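Long-range contacts in Aac(6')-ib (Escherichia coli, PDB 2VQY), which probably transfers the acetyl group of acetyl-CoA to the 6'-amino group of aminoglycosides such as kanamycin B, which confers antibiotic resistance: residues Asp24-Arg29 with Thr133-Ala138; Ile90-Ser95 with Asp118-Asn123; Gly104-Glu109 with Gln153-Pro158. The protein carries 2 engineered substitutions. All coordinates share one frame; numbering follows the deposited sequence.

Contact 1. Residues Asp24-Arg29 with Thr133-Ala138. With ACO (acetyl coenzyme *a), chain B.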
loop_
_atom_site.group_PDB
_atom_site.type_symbol
_atom_site.label_atom_id
_atom_site.label_comp_id
_atom_site.label_asym_id
_atom_site.label_seq_id
_atom_site.Cartn_x
_atom_site.Cartn_y
_atom_site.Cartn_z
ATOM N N ASP A 24 -17.183 -1.592 -10.565
ATOM C CA ASP A 24 -17.281 -0.114 -10.762
ATOM C C ASP A 24 -16.005 0.583 -10.266
ATOM O O ASP A 24 -14.897 0.067 -10.448
ATOM C CB ASP A 24 -18.536 0.444 -10.072
ATOM C CG ASP A 24 -19.163 1.614 -10.836
ATOM O OD1 ASP A 24 -18.449 2.283 -11.624
ATOM O OD2 ASP A 24 -20.380 1.869 -10.645
ATOM N N SER A 25 -16.166 1.749 -9.648
ATOM C CA SER A 25 -15.042 2.558 -9.202
ATOM C C SER A 25 -14.546 2.130 -7.816
ATOM O O SER A 25 -15.354 1.920 -6.908
ATOM C CB SER A 25 -15.464 4.023 -9.159
ATOM O OG SER A 25 -14.333 4.875 -9.188
ATOM N N VAL A 26 -13.223 2.027 -7.659
ATOM C CA VAL A 26 -12.629 1.807 -6.329
ATOM C C VAL A 26 -12.224 3.142 -5.711
ATOM O O VAL A 26 -11.497 3.935 -6.326
ATOM C CB VAL A 26 -11.408 0.857 -6.382
ATOM C CG1 VAL A 26 -10.695 0.785 -4.999
ATOM C CG2 VAL A 26 -11.825 -0.534 -6.869
ATOM N N THR A 27 -12.692 3.389 -4.490
ATOM C CA THR A 27 -12.360 4.610 -3.797
ATOM C C THR A 27 -11.696 4.260 -2.455
ATOM O O THR A 27 -11.681 3.097 -2.041
ATOM C CB THR A 27 -13.610 5.513 -3.567
ATOM O OG1 THR A 27 -14.588 4.785 -2.831
ATOM C CG2 THR A 27 -14.228 5.979 -4.919
ATOM N N LEU A 28 -11.133 5.274 -1.819
ATOM C CA LEU A 28 -10.464 5.108 -0.543
ATOM C C LEU A 28 -11.094 6.015 0.480
ATOM O O LEU A 28 -11.441 7.159 0.157
ATOM C CB LEU A 28 -8.989 5.458 -0.666
ATOM C CG LEU A 28 -8.260 4.586 -1.686
ATOM C CD1 LEU A 28 -7.007 5.293 -2.116
ATOM C CD2 LEU A 28 -8.008 3.201 -1.080
ATOM N N ARG A 29 -11.261 5.498 1.697
ATOM C CA ARG A 29 -11.607 6.317 2.867
ATOM C C ARG A 29 -10.597 6.041 3.962
ATOM O O ARG A 29 -9.990 4.957 3.994
ATOM C CB ARG A 29 -13.014 5.981 3.386
ATOM C CG ARG A 29 -13.190 4.520 3.800
ATOM C CD ARG A 29 -14.545 4.329 4.471
ATOM N NE ARG A 29 -14.808 2.952 4.892
ATOM C CZ ARG A 29 -14.371 2.417 6.033
ATOM N NH1 ARG A 29 -13.597 3.116 6.860
ATOM N NH2 ARG A 29 -14.703 1.164 6.337
ATOM N N THR A 133 -5.165 -3.337 -9.288
ATOM C CA THR A 133 -4.670 -2.269 -10.170
ATOM C C THR A 133 -5.513 -1.005 -9.995
ATOM O O THR A 133 -4.949 0.079 -9.828
ATOM C CB THR A 133 -4.570 -2.737 -11.674
ATOM O OG1 THR A 133 -3.598 -3.791 -11.753
ATOM C CG2 THR A 133 -4.101 -1.589 -12.588
ATOM N N LYS A 134 -6.842 -1.138 -9.998
ATOM C CA LYS A 134 -7.726 0.011 -9.738
ATOM C C LYS A 134 -7.455 0.664 -8.361
ATOM O O LYS A 134 -7.388 1.883 -8.247
ATOM C CB LYS A 134 -9.192 -0.419 -9.814
ATOM C CG LYS A 134 -9.659 -0.583 -11.239
ATOM C CD LYS A 134 -10.839 -1.530 -11.303
ATOM C CE LYS A 134 -11.373 -1.624 -12.713
ATOM N NZ LYS A 134 -12.148 -0.397 -12.972
ATOM N N LEU A 135 -7.301 -0.167 -7.337
ATOM C CA LEU A 135 -6.997 0.321 -5.993
ATOM C C LEU A 135 -5.685 1.129 -5.989
ATOM O O LEU A 135 -5.635 2.267 -5.468
ATOM C CB LEU A 135 -6.961 -0.869 -5.015
ATOM C CG LEU A 135 -6.860 -0.645 -3.505
ATOM C CD1 LEU A 135 -7.223 -1.937 -2.784
ATOM C CD2 LEU A 135 -5.454 -0.191 -3.115
ATOM N N VAL A 136 -4.627 0.556 -6.565
ATOM C CA VAL A 136 -3.319 1.220 -6.595
ATOM C C VAL A 136 -3.431 2.545 -7.357
ATOM O O VAL A 136 -2.915 3.569 -6.901
ATOM C CB VAL A 136 -2.215 0.287 -7.137
ATOM C CG1 VAL A 136 -0.871 1.042 -7.280
ATOM C CG2 VAL A 136 -2.039 -0.926 -6.143
ATOM N N ARG A 137 -4.096 2.522 -8.514
ATOM C CA ARG A 137 -4.301 3.754 -9.289
ATOM C C ARG A 137 -4.996 4.832 -8.447
ATOM O O ARG A 137 -4.630 6.000 -8.483
ATOM C CB ARG A 137 -5.112 3.465 -10.552
ATOM C CG ARG A 137 -4.293 2.736 -11.625
ATOM C CD ARG A 137 -5.129 2.460 -12.860
ATOM N NE ARG A 137 -4.393 1.634 -13.811
ATOM C CZ ARG A 137 -4.919 1.032 -14.876
ATOM N NH1 ARG A 137 -6.209 1.158 -15.150
ATOM N NH2 ARG A 137 -4.154 0.298 -15.668
ATOM N N ALA A 138 -6.010 4.419 -7.689
ATOM C CA ALA A 138 -6.752 5.356 -6.829
ATOM C C ALA A 138 -5.848 5.941 -5.740
ATOM O O ALA A 138 -5.909 7.144 -5.460
ATOM C CB ALA A 138 -7.948 4.677 -6.194
HETATM N N1A ACO B . 3.899 -13.884 -12.960
HETATM C C2A ACO B . 3.598 -12.821 -13.708
HETATM N N3A ACO B . 2.414 -12.225 -13.591
HETATM C C4A ACO B . 1.497 -12.680 -12.704
HETATM C C5A ACO B . 1.778 -13.771 -11.904
HETATM C C6A ACO B . 3.020 -14.382 -12.053
HETATM N N6A ACO B . 3.336 -15.445 -11.305
HETATM N N7A ACO B . 0.715 -13.996 -11.138
HETATM C C8A ACO B . -0.218 -13.090 -11.446
HETATM N N9A ACO B . 0.262 -12.292 -12.402
HETATM C C1B ACO B . -0.396 -11.119 -13.052
HETATM C C2B ACO B . -1.826 -11.277 -13.536
HETATM O O2B ACO B . -1.842 -11.996 -14.774
HETATM C C3B ACO B . -2.186 -9.811 -13.750
HETATM O O3B ACO B . -1.529 -9.291 -14.918
HETATM P P3B ACO B . -2.221 -9.256 -16.386
HETATM O O7A ACO B . -1.043 -8.698 -17.344
HETATM O O8A ACO B . -3.338 -8.117 -16.288
HETATM O O9A ACO B . -2.726 -10.602 -16.778
HETATM C C4B ACO B . -1.485 -9.114 -12.569
HETATM O O4B ACO B . -0.496 -10.056 -12.085
HETATM C C5B ACO B . -2.301 -8.698 -11.330
HETATM O O5B ACO B . -3.119 -7.557 -11.597
HETATM P P1A ACO B . -4.522 -7.386 -10.814
HETATM O O1A ACO B . -4.924 -5.946 -10.892
HETATM O O2A ACO B . -5.520 -8.431 -11.191
HETATM O O3A ACO B . -4.043 -7.711 -9.355
HETATM P P2A ACO B . -5.021 -8.008 -8.104
HETATM O O4A ACO B . -6.356 -7.467 -8.341
HETATM O O5A ACO B . -4.843 -9.439 -7.678
HETATM O O6A ACO B . -4.256 -7.074 -6.996
HETATM C CBP ACO B . -2.831 -7.431 -5.016
HETATM C CCP ACO B . -2.874 -7.274 -6.555
HETATM C CDP ACO B . -1.335 -7.634 -4.598
HETATM C CEP ACO B . -3.392 -6.141 -4.382
HETATM C CAP ACO B . -3.680 -8.692 -4.618
HETATM O OAP ACO B . -3.339 -9.834 -5.460
HETATM C C9P ACO B . -3.567 -9.033 -3.107
HETATM O O9P ACO B . -4.176 -8.352 -2.269
HETATM N N8P ACO B . -2.776 -10.083 -2.819
HETATM C C7P ACO B . -2.512 -10.606 -1.469
HETATM C C6P ACO B . -1.881 -9.531 -0.545
HETATM C C5P ACO B . -0.566 -8.957 -1.101
HETATM O O5P ACO B . 0.125 -9.621 -1.872
HETATM N N4P ACO B . -0.307 -7.698 -0.686
HETATM C C3P ACO B . 0.746 -6.902 -0.954
HETATM C C2P ACO B . 1.783 -7.171 -1.814
HETATM S S1P ACO B . 3.265 -6.056 -1.829
HETATM C C ACO B . 2.918 -4.450 -1.161
HETATM O O ACO B . 1.806 -4.115 -0.710
HETATM C CH3 ACO B . 4.154 -3.510 -1.228
#
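Val-26 and Leu-28 of the edge strand meet Lys-134, Leu-135 and Ala-138 of helix 131-144. The apolar pairs are Val-26 with Leu-135 and Leu-28 with Ala-138. Val-26 forks over the helix: CG1, anti to its backbone N (chi1 173°), lies 3.9 Å from Leu-135 CA, and CG2 lies 4.0 Å from Lys-134 CB. Leu-28 adds its CD1 branch, 3.9 Å from Ala-138 C. The Ala-138 methyl packs on the backbone carbonyl of Val-26, with CB 3.6 Å from Val-26 O.

Polar contact is slight. No hydrogen bond joins the two segments. Lys-134 bends at its end and brings NZ to 3.8 Å from Asp-24 O, a long approach.

Bonds to the cofactor form on another side of the helix. Thr-133 grips pyrophosphate oxygen O1A of acetyl-CoA twice, through OG1 at 2.7 Å and backbone N at 3.1 Å. Gly-128, Gly-130 and Gly-132 give further backbone N-H bonds. This is the pyrophosphate-binding loop and helix of the GNAT fold, here packed against the first strand of the sheet.

Contact 2. Residues Ile90-Ser95 with Asp118-Asn123. With PAR (paromomycin), chain C.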
loop_
_atom_site.group_PDB
_atom_site.type_symbol
_atom_site.label_atom_id
_atom_site.label_comp_id
_atom_site.label_asym_id
_atom_site.label_seq_id
_atom_site.Cartn_x
_atom_site.Cartn_y
_atom_site.Cartn_z
ATOM N N ILE A 90 -13.568 -3.570 0.400
ATOM C CA ILE A 90 -12.953 -4.662 -0.361
ATOM C C ILE A 90 -11.433 -4.834 -0.137
ATOM O O ILE A 90 -10.815 -5.752 -0.697
ATOM C CB ILE A 90 -13.250 -4.546 -1.892
ATOM C CG1 ILE A 90 -12.650 -3.246 -2.482
ATOM C CG2 ILE A 90 -14.752 -4.714 -2.159
ATOM C CD1 ILE A 90 -12.098 -3.374 -3.926
ATOM N N GLY A 91 -10.830 -3.960 0.665
ATOM C CA GLY A 91 -9.398 -4.102 0.904
ATOM C C GLY A 91 -8.858 -3.066 1.861
ATOM O O GLY A 91 -9.588 -2.163 2.319
ATOM N N TYR A 92 -7.578 -3.219 2.167
ATOM C CA TYR A 92 -6.885 -2.329 3.082
ATOM C C TYR A 92 -5.705 -1.772 2.330
ATOM O O TYR A 92 -5.061 -2.491 1.574
ATOM C CB TYR A 92 -6.396 -3.101 4.321
ATOM C CG TYR A 92 -5.390 -2.337 5.163
ATOM C CD1 TYR A 92 -5.830 -1.455 6.166
ATOM C CD2 TYR A 92 -4.010 -2.481 4.954
ATOM C CE1 TYR A 92 -4.918 -0.744 6.957
ATOM C CE2 TYR A 92 -3.065 -1.754 5.750
ATOM C CZ TYR A 92 -3.557 -0.888 6.748
ATOM O OH TYR A 92 -2.718 -0.192 7.531
ATOM N N ALA A 93 -5.415 -0.490 2.527
ATOM C CA ALA A 93 -4.180 0.061 1.966
ATOM C C ALA A 93 -3.562 0.978 3.006
ATOM O O ALA A 93 -4.230 1.408 3.968
ATOM C CB ALA A 93 -4.475 0.809 0.688
ATOM N N GLN A 94 -2.299 1.307 2.813
ATOM C CA GLN A 94 -1.668 2.300 3.663
ATOM C C GLN A 94 -0.643 3.071 2.850
ATOM O O GLN A 94 -0.037 2.533 1.869
ATOM C CB GLN A 94 -1.013 1.655 4.909
ATOM C CG GLN A 94 0.087 0.587 4.579
ATOM C CD GLN A 94 0.670 -0.077 5.826
ATOM O OE1 GLN A 94 -0.049 -0.355 6.806
ATOM N NE2 GLN A 94 1.961 -0.378 5.780
ATOM N N SER A 95 -0.499 4.354 3.189
ATOM C CA SER A 95 0.608 5.129 2.627
ATOM C C SER A 95 1.491 5.560 3.767
ATOM O O SER A 95 1.033 5.641 4.922
ATOM C CB SER A 95 0.120 6.347 1.832
ATOM O OG SER A 95 -0.650 7.235 2.661
ATOM N N ASP A 118 1.370 0.181 0.613
ATOM C CA ASP A 118 1.181 -1.280 0.761
ATOM C C ASP A 118 -0.316 -1.501 0.686
ATOM O O ASP A 118 -1.100 -0.601 1.077
ATOM C CB ASP A 118 1.698 -1.785 2.119
ATOM C CG ASP A 118 3.139 -1.371 2.401
ATOM O OD1 ASP A 118 4.035 -2.034 1.851
ATOM O OD2 ASP A 118 3.375 -0.414 3.181
ATOM N N GLN A 119 -0.745 -2.652 0.167
ATOM C CA GLN A 119 -2.199 -2.886 0.074
ATOM C C GLN A 119 -2.543 -4.348 -0.066
ATOM O O GLN A 119 -1.672 -5.198 -0.380
ATOM C CB GLN A 119 -2.862 -2.049 -1.044
ATOM C CG GLN A 119 -2.675 -2.545 -2.465
ATOM C CD GLN A 119 -1.245 -2.501 -2.889
ATOM O OE1 GLN A 119 -0.575 -1.464 -2.783
ATOM N NE2 GLN A 119 -0.746 -3.643 -3.366
ATOM N N LEU A 120 -3.818 -4.640 0.182
ATOM C CA LEU A 120 -4.311 -6.013 0.101
ATOM C C LEU A 120 -5.786 -5.983 -0.290
ATOM O O LEU A 120 -6.504 -5.021 0.025
ATOM C CB LEU A 120 -4.092 -6.758 1.431
ATOM C CG LEU A 120 -4.834 -6.236 2.659
ATOM C CD1 LEU A 120 -6.244 -6.923 2.751
ATOM C CD2 LEU A 120 -4.017 -6.471 3.939
ATOM N N LEU A 121 -6.217 -7.023 -0.981
ATOM C CA LEU A 121 -7.634 -7.218 -1.283
ATOM C C LEU A 121 -8.182 -8.280 -0.318
ATOM O O LEU A 121 -7.601 -9.358 -0.160
ATOM C CB LEU A 121 -7.827 -7.649 -2.734
ATOM C CG LEU A 121 -7.488 -6.656 -3.863
ATOM C CD1 LEU A 121 -7.682 -7.373 -5.232
ATOM C CD2 LEU A 121 -8.329 -5.403 -3.752
ATOM N N ALA A 122 -9.305 -7.940 0.309
ATOM C CA ALA A 122 -9.919 -8.734 1.371
ATOM C C ALA A 122 -10.421 -10.126 0.944
ATOM O O ALA A 122 -10.349 -11.068 1.721
ATOM C CB ALA A 122 -11.075 -7.942 1.944
ATOM N N ASN A 123 -10.929 -10.223 -0.287
ATOM C CA ASN A 123 -11.669 -11.403 -0.767
ATOM C C ASN A 123 -10.894 -12.211 -1.801
ATOM O O ASN A 123 -10.527 -11.702 -2.862
ATOM C CB ASN A 123 -13.035 -10.970 -1.328
ATOM C CG ASN A 123 -13.882 -10.256 -0.293
ATOM O OD1 ASN A 123 -13.998 -10.721 0.830
ATOM N ND2 ASN A 123 -14.441 -9.109 -0.655
HETATM C C11 PAR C . 3.797 -3.934 5.661
HETATM O O11 PAR C . 5.187 -3.563 5.608
HETATM C C21 PAR C . 3.545 -5.132 6.601
HETATM N N21 PAR C . 4.148 -4.830 7.899
HETATM C C31 PAR C . 4.195 -6.398 5.981
HETATM O O31 PAR C . 4.037 -7.552 6.845
HETATM C C41 PAR C . 3.650 -6.634 4.552
HETATM O O41 PAR C . 4.272 -7.776 3.911
HETATM C C51 PAR C . 3.876 -5.354 3.677
HETATM O O51 PAR C . 3.349 -4.135 4.368
HETATM C C61 PAR C . 3.133 -5.423 2.336
HETATM O O61 PAR C . 3.807 -4.597 1.360
HETATM C C12 PAR C . 7.410 -0.012 5.407
HETATM N N12 PAR C . 7.843 1.384 5.216
HETATM C C22 PAR C . 7.038 -0.678 4.056
HETATM C C32 PAR C . 6.654 -2.136 4.362
HETATM N N32 PAR C . 6.370 -2.841 3.080
HETATM C C42 PAR C . 5.395 -2.159 5.299
HETATM C C52 PAR C . 5.710 -1.459 6.651
HETATM O O52 PAR C . 4.465 -1.312 7.398
HETATM C C62 PAR C . 6.168 -0.020 6.326
HETATM O O62 PAR C . 6.452 0.596 7.578
HETATM C C13 PAR C . 4.620 -1.481 8.836
HETATM C C23 PAR C . 3.969 -0.262 9.531
HETATM O O23 PAR C . 4.925 0.744 9.819
HETATM C C33 PAR C . 3.441 -0.907 10.833
HETATM O O33 PAR C . 4.606 -1.217 11.661
HETATM C C43 PAR C . 2.881 -2.228 10.294
HETATM O O43 PAR C . 3.699 -2.586 9.129
HETATM C C53 PAR C . 1.424 -2.054 9.799
HETATM O O53 PAR C . 1.376 -0.903 8.926
HETATM C C14 PAR C . 4.268 -1.875 12.893
HETATM C C24 PAR C . 5.043 -1.195 14.038
HETATM N N24 PAR C . 6.488 -1.149 13.699
HETATM C C34 PAR C . 4.821 -1.988 15.350
HETATM O O34 PAR C . 3.467 -1.784 15.801
HETATM C C44 PAR C . 5.102 -3.497 15.171
HETATM O O44 PAR C . 6.502 -3.712 14.924
HETATM C C54 PAR C . 4.322 -4.049 13.975
HETATM O O54 PAR C . 4.714 -3.260 12.785
HETATM C C64 PAR C . 4.590 -5.563 13.846
HETATM N N64 PAR C . 4.604 -5.946 12.432
HETATM O O HOH W 1 -11.238 -7.987 -2.194
#
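Gln-94 and Asp-118 form the polar end of an antiparallel strand pair in the central sheet of the GNAT fold. Tyr-92/Leu-120 and Gln-94/Asp-118 are hydrogen-bonded pairs, and Ala-93/Gln-119 is a non-hydrogen-bonded pair. The Gln-94 and Asp-118 side chains cross at a slant, with amide and carboxylate planes 75° apart. Gln-94 NE2 donates to Asp-118 OD2 at 3.0 Å. The acceptor is met from above the carboxylate plane but lies close to the amide plane. CG of Gln-94 sits between backbone N and carbonyl carbon (chi1 59°), and the extended chain carries the amide across to the aspartate.

Both groups also hold paromomycin. Asp-118 OD1 takes bonds from O61, at 2.6 Å, and from N32. Gln-94 NE2 donates to O52. Gln-94 OE1 accepts from O53 and from Tyr-92 OH, which lies in the carbonyl plane on a lone pair of OE1. Tyr-92 OH on OE1 and Asp-118 OD2 on NE2 together would set which way round the amide is turned.

Tyr-92 and Leu-120 pair on this same face of the sheet. Leu-120 CG is 3.9 Å from Tyr-92 CB, and its CD2 reaches ring atom CD2 obliquely. Helix 36-43 covers them.

On the other face Ala-93 CB lies 3.7 Å from Gln-119 CB. The Gln-119 amide turns away, its OE1 bonded to Tyr-167 OH. The backbone N atoms of Gln-119 and Leu-121 bind acetyl-CoA.

Ile-90 and Gly-91 make a classic beta bulge opposite Ala-83. Ile-90 O accepts from Ala-122 N at 2.8 Å and from a water that bridges to Asn-123 N, 3.0 Å from the water oxygen.

Contact 3. Residues Gly104-Glu109 with Gln153-Pro158. Engineered in segment 104-109: Trp-105 (natural residue Arg). With PAR (paromomycin), chain C.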
loop_
_atom_site.group_PDB
_atom_site.type_symbol
_atom_site.label_atom_id
_atom_site.label_comp_id
_atom_site.label_asym_id
_atom_site.label_seq_id
_atom_site.Cartn_x
_atom_site.Cartn_y
_atom_site.Cartn_z
ATOM N N GLY A 104 15.686 1.251 10.405
ATOM C CA GLY A 104 16.039 0.222 9.419
ATOM C C GLY A 104 15.387 0.442 8.069
ATOM O O GLY A 104 15.855 -0.071 7.056
ATOM N N TRP A 105 14.299 1.217 8.070
ATOM C CA TRP A 105 13.486 1.448 6.883
ATOM C C TRP A 105 13.897 2.719 6.138
ATOM O O TRP A 105 13.930 3.799 6.745
ATOM C CB TRP A 105 12.000 1.531 7.280
ATOM C CG TRP A 105 11.415 0.220 7.662
ATOM C CD1 TRP A 105 11.231 -0.284 8.936
ATOM C CD2 TRP A 105 10.964 -0.792 6.759
ATOM N NE1 TRP A 105 10.685 -1.559 8.863
ATOM C CE2 TRP A 105 10.518 -1.895 7.542
ATOM C CE3 TRP A 105 10.916 -0.883 5.360
ATOM C CZ2 TRP A 105 10.005 -3.072 6.962
ATOM C CZ3 TRP A 105 10.379 -2.048 4.779
ATOM C CH2 TRP A 105 9.933 -3.122 5.578
ATOM N N TRP A 106 14.165 2.586 4.830
ATOM C CA TRP A 106 14.421 3.715 3.914
ATOM C C TRP A 106 15.517 4.662 4.435
ATOM O O TRP A 106 15.396 5.886 4.333
ATOM C CB TRP A 106 13.092 4.475 3.563
ATOM C CG TRP A 106 12.041 3.432 3.285
ATOM C CD1 TRP A 106 10.868 3.231 3.945
ATOM C CD2 TRP A 106 12.144 2.373 2.308
ATOM N NE1 TRP A 106 10.211 2.110 3.441
ATOM C CE2 TRP A 106 10.967 1.571 2.432
ATOM C CE3 TRP A 106 13.088 2.057 1.309
ATOM C CZ2 TRP A 106 10.743 0.433 1.652
ATOM C CZ3 TRP A 106 12.853 0.931 0.501
ATOM C CH2 TRP A 106 11.679 0.141 0.664
ATOM N N GLU A 107 16.585 4.078 4.969
ATOM C CA GLU A 107 17.622 4.889 5.633
ATOM C C GLU A 107 18.427 5.791 4.685
ATOM O O GLU A 107 19.032 6.772 5.145
ATOM C CB GLU A 107 18.541 4.008 6.496
ATOM C CG GLU A 107 17.820 3.427 7.709
ATOM C CD GLU A 107 18.736 2.694 8.651
ATOM O OE1 GLU A 107 19.893 2.408 8.266
ATOM O OE2 GLU A 107 18.297 2.405 9.791
ATOM N N GLU A 108 18.447 5.470 3.383
ATOM C CA GLU A 108 19.104 6.333 2.379
ATOM C C GLU A 108 18.211 7.478 1.888
ATOM O O GLU A 108 18.675 8.383 1.162
ATOM C CB GLU A 108 19.587 5.522 1.156
ATOM C CG GLU A 108 20.339 4.228 1.506
ATOM C CD GLU A 108 21.334 4.393 2.644
ATOM O OE1 GLU A 108 22.169 5.328 2.590
ATOM O OE2 GLU A 108 21.288 3.575 3.601
ATOM N N GLU A 109 16.933 7.456 2.274
ATOM C CA GLU A 109 16.022 8.465 1.733
ATOM C C GLU A 109 16.397 9.852 2.252
ATOM O O GLU A 109 16.813 9.994 3.404
ATOM C CB GLU A 109 14.542 8.146 2.046
ATOM C CG GLU A 109 13.566 9.112 1.388
ATOM C CD GLU A 109 13.699 9.163 -0.138
ATOM O OE1 GLU A 109 13.273 8.211 -0.811
ATOM O OE2 GLU A 109 14.205 10.172 -0.666
ATOM N N GLN A 153 6.674 5.155 -3.947
ATOM C CA GLN A 153 7.461 3.913 -4.033
ATOM C C GLN A 153 6.659 2.752 -3.475
ATOM O O GLN A 153 5.666 2.946 -2.758
ATOM C CB GLN A 153 8.739 4.043 -3.221
ATOM C CG GLN A 153 8.454 4.108 -1.697
ATOM C CD GLN A 153 9.712 4.160 -0.835
ATOM O OE1 GLN A 153 10.667 4.891 -1.142
ATOM N NE2 GLN A 153 9.672 3.472 0.308
ATOM N N THR A 154 7.113 1.537 -3.787
ATOM C CA THR A 154 6.568 0.322 -3.152
ATOM C C THR A 154 7.684 -0.743 -3.157
ATOM O O THR A 154 8.692 -0.585 -3.866
ATOM C CB THR A 154 5.258 -0.142 -3.835
ATOM O OG1 THR A 154 4.603 -1.153 -3.043
ATOM C CG2 THR A 154 5.528 -0.651 -5.257
ATOM N N ASP A 155 7.505 -1.794 -2.356
ATOM C CA ASP A 155 8.598 -2.714 -2.052
ATOM C C ASP A 155 8.058 -4.170 -2.001
ATOM O O ASP A 155 8.259 -4.851 -0.990
ATOM C CB ASP A 155 9.293 -2.321 -0.739
ATOM C CG ASP A 155 8.371 -2.428 0.506
ATOM O OD1 ASP A 155 7.110 -2.406 0.347
ATOM O OD2 ASP A 155 8.935 -2.570 1.624
ATOM N N PRO A 156 7.409 -4.631 -3.092
ATOM C CA PRO A 156 6.919 -6.026 -3.054
ATOM C C PRO A 156 8.075 -7.000 -2.868
ATOM O O PRO A 156 9.205 -6.706 -3.275
ATOM C CB PRO A 156 6.293 -6.226 -4.439
ATOM C CG PRO A 156 6.929 -5.155 -5.336
ATOM C CD PRO A 156 7.110 -3.981 -4.389
ATOM N N SER A 157 7.780 -8.130 -2.232
ATOM C CA SER A 157 8.717 -9.229 -2.130
ATOM C C SER A 157 9.118 -9.697 -3.554
ATOM O O SER A 157 8.294 -9.709 -4.461
ATOM C CB SER A 157 8.026 -10.370 -1.379
ATOM O OG SER A 157 8.463 -11.611 -1.833
ATOM N N PRO A 158 10.380 -10.094 -3.736
ATOM C CA PRO A 158 10.757 -10.667 -5.051
ATOM C C PRO A 158 9.895 -11.894 -5.434
ATOM O O PRO A 158 9.709 -12.149 -6.616
ATOM C CB PRO A 158 12.224 -11.087 -4.848
ATOM C CG PRO A 158 12.709 -10.257 -3.698
ATOM C CD PRO A 158 11.515 -10.074 -2.792
HETATM C C11 PAR C . 3.797 -3.934 5.661
HETATM O O11 PAR C . 5.187 -3.563 5.608
HETATM C C21 PAR C . 3.545 -5.132 6.601
HETATM N N21 PAR C . 4.148 -4.830 7.899
HETATM C C31 PAR C . 4.195 -6.398 5.981
HETATM O O31 PAR C . 4.037 -7.552 6.845
HETATM C C41 PAR C . 3.650 -6.634 4.552
HETATM O O41 PAR C . 4.272 -7.776 3.911
HETATM C C51 PAR C . 3.876 -5.354 3.677
HETATM O O51 PAR C . 3.349 -4.135 4.368
HETATM C C61 PAR C . 3.133 -5.423 2.336
HETATM O O61 PAR C . 3.807 -4.597 1.360
HETATM C C12 PAR C . 7.410 -0.012 5.407
HETATM N N12 PAR C . 7.843 1.384 5.216
HETATM C C22 PAR C . 7.038 -0.678 4.056
HETATM C C32 PAR C . 6.654 -2.136 4.362
HETATM N N32 PAR C . 6.370 -2.841 3.080
HETATM C C42 PAR C . 5.395 -2.159 5.299
HETATM C C52 PAR C . 5.710 -1.459 6.651
HETATM O O52 PAR C . 4.465 -1.312 7.398
HETATM C C62 PAR C . 6.168 -0.020 6.326
HETATM O O62 PAR C . 6.452 0.596 7.578
HETATM C C13 PAR C . 4.620 -1.481 8.836
HETATM C C23 PAR C . 3.969 -0.262 9.531
HETATM O O23 PAR C . 4.925 0.744 9.819
HETATM C C33 PAR C . 3.441 -0.907 10.833
HETATM O O33 PAR C . 4.606 -1.217 11.661
HETATM C C43 PAR C . 2.881 -2.228 10.294
HETATM O O43 PAR C . 3.699 -2.586 9.129
HETATM C C53 PAR C . 1.424 -2.054 9.799
HETATM O O53 PAR C . 1.376 -0.903 8.926
HETATM C C14 PAR C . 4.268 -1.875 12.893
HETATM C C24 PAR C . 5.043 -1.195 14.038
HETATM N N24 PAR C . 6.488 -1.149 13.699
HETATM C C34 PAR C . 4.821 -1.988 15.350
HETATM O O34 PAR C . 3.467 -1.784 15.801
HETATM C C44 PAR C . 5.102 -3.497 15.171
HETATM O O44 PAR C . 6.502 -3.712 14.924
HETATM C C54 PAR C . 4.322 -4.049 13.975
HETATM O O54 PAR C . 4.714 -3.260 12.785
HETATM C C64 PAR C . 4.590 -5.563 13.846
HETATM N N64 PAR C . 4.604 -5.946 12.432
HETATM O O HOH W 2 12.861 5.740 0.247
#
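Trp-106 and Gln-153 make the tight part of this contact. The two side chains come from opposite directions. The amide stands steeply to the indole, with planes 72° apart, and sets NE2 over the centre of one ring face. NE2 is 3.1 Å from Trp-106 CE2. CG of Gln-153 lies between its backbone N and carbonyl carbon (chi1 68°), and the extended chain carries the amide up to the ring. Both ends of that amide are tied: NE2 bonds to Tyr-96 OH and OE1 to Tyr-187 OH.

Asp-155 packs at the rim of the same indole. Its CB lies in the ring plane, 3.7 Å from Trp-106 CH2. Its OD2 is 3.5 Å from CZ3 of Trp-105, at the edge of that ring. Trp-105 is an engineered residue, Arg in the natural sequence.

Paromomycin touches both indoles and the aspartate, which line part of its site. Its C12 lies over one face of Trp-105, toward the rim. N32 donates to Asp-155 OD1 at 2.9 Å and weakly to OD2. N12 reaches the edge of Trp-106, 3.0 Å from NE1.

The looser side is at Glu-109. It meets Gln-153 through a water that donates to both OE1 atoms, each 2.7 Å away. Glu-109 OE2 is bonded to Asp-111 N. Glu-107 and Glu-108, in the same turn, are exposed.

The loop carrying the tryptophans connects strands 88-97 and 114-121. It reaches the end of strand 151-154 through its side chains. That strand lies between strands 114-121 and 183-191, with helix 161-169 packed on Thr-154 and Pro-156.

All three contacts reach the same seven-stranded mixed sheet. Contact 1 lies at its first edge strand, contact 2 in its middle, and contact 3 at the end of strand 151-154. Along the chain contact 2 is nested inside the loop closed by contact 1, while contact 3 crosses both. Contacts 1 and 2 have centres 10 Å apart and touch where Leu-135 packs on Gln-119 and Leu-121. Contacts 2 and 3 have centres 18 Å apart, yet the carboxylates of Asp-118 and Asp-155 come close, and both touch paromomycin. Contacts 1 and 3 have centres 23 Å apart and nearest atoms about 7 Å apart, without touching. Cofactor binding thus spreads from helix 131-144 into the sheet, and the aminoglycoside site continues to the tryptophan loop.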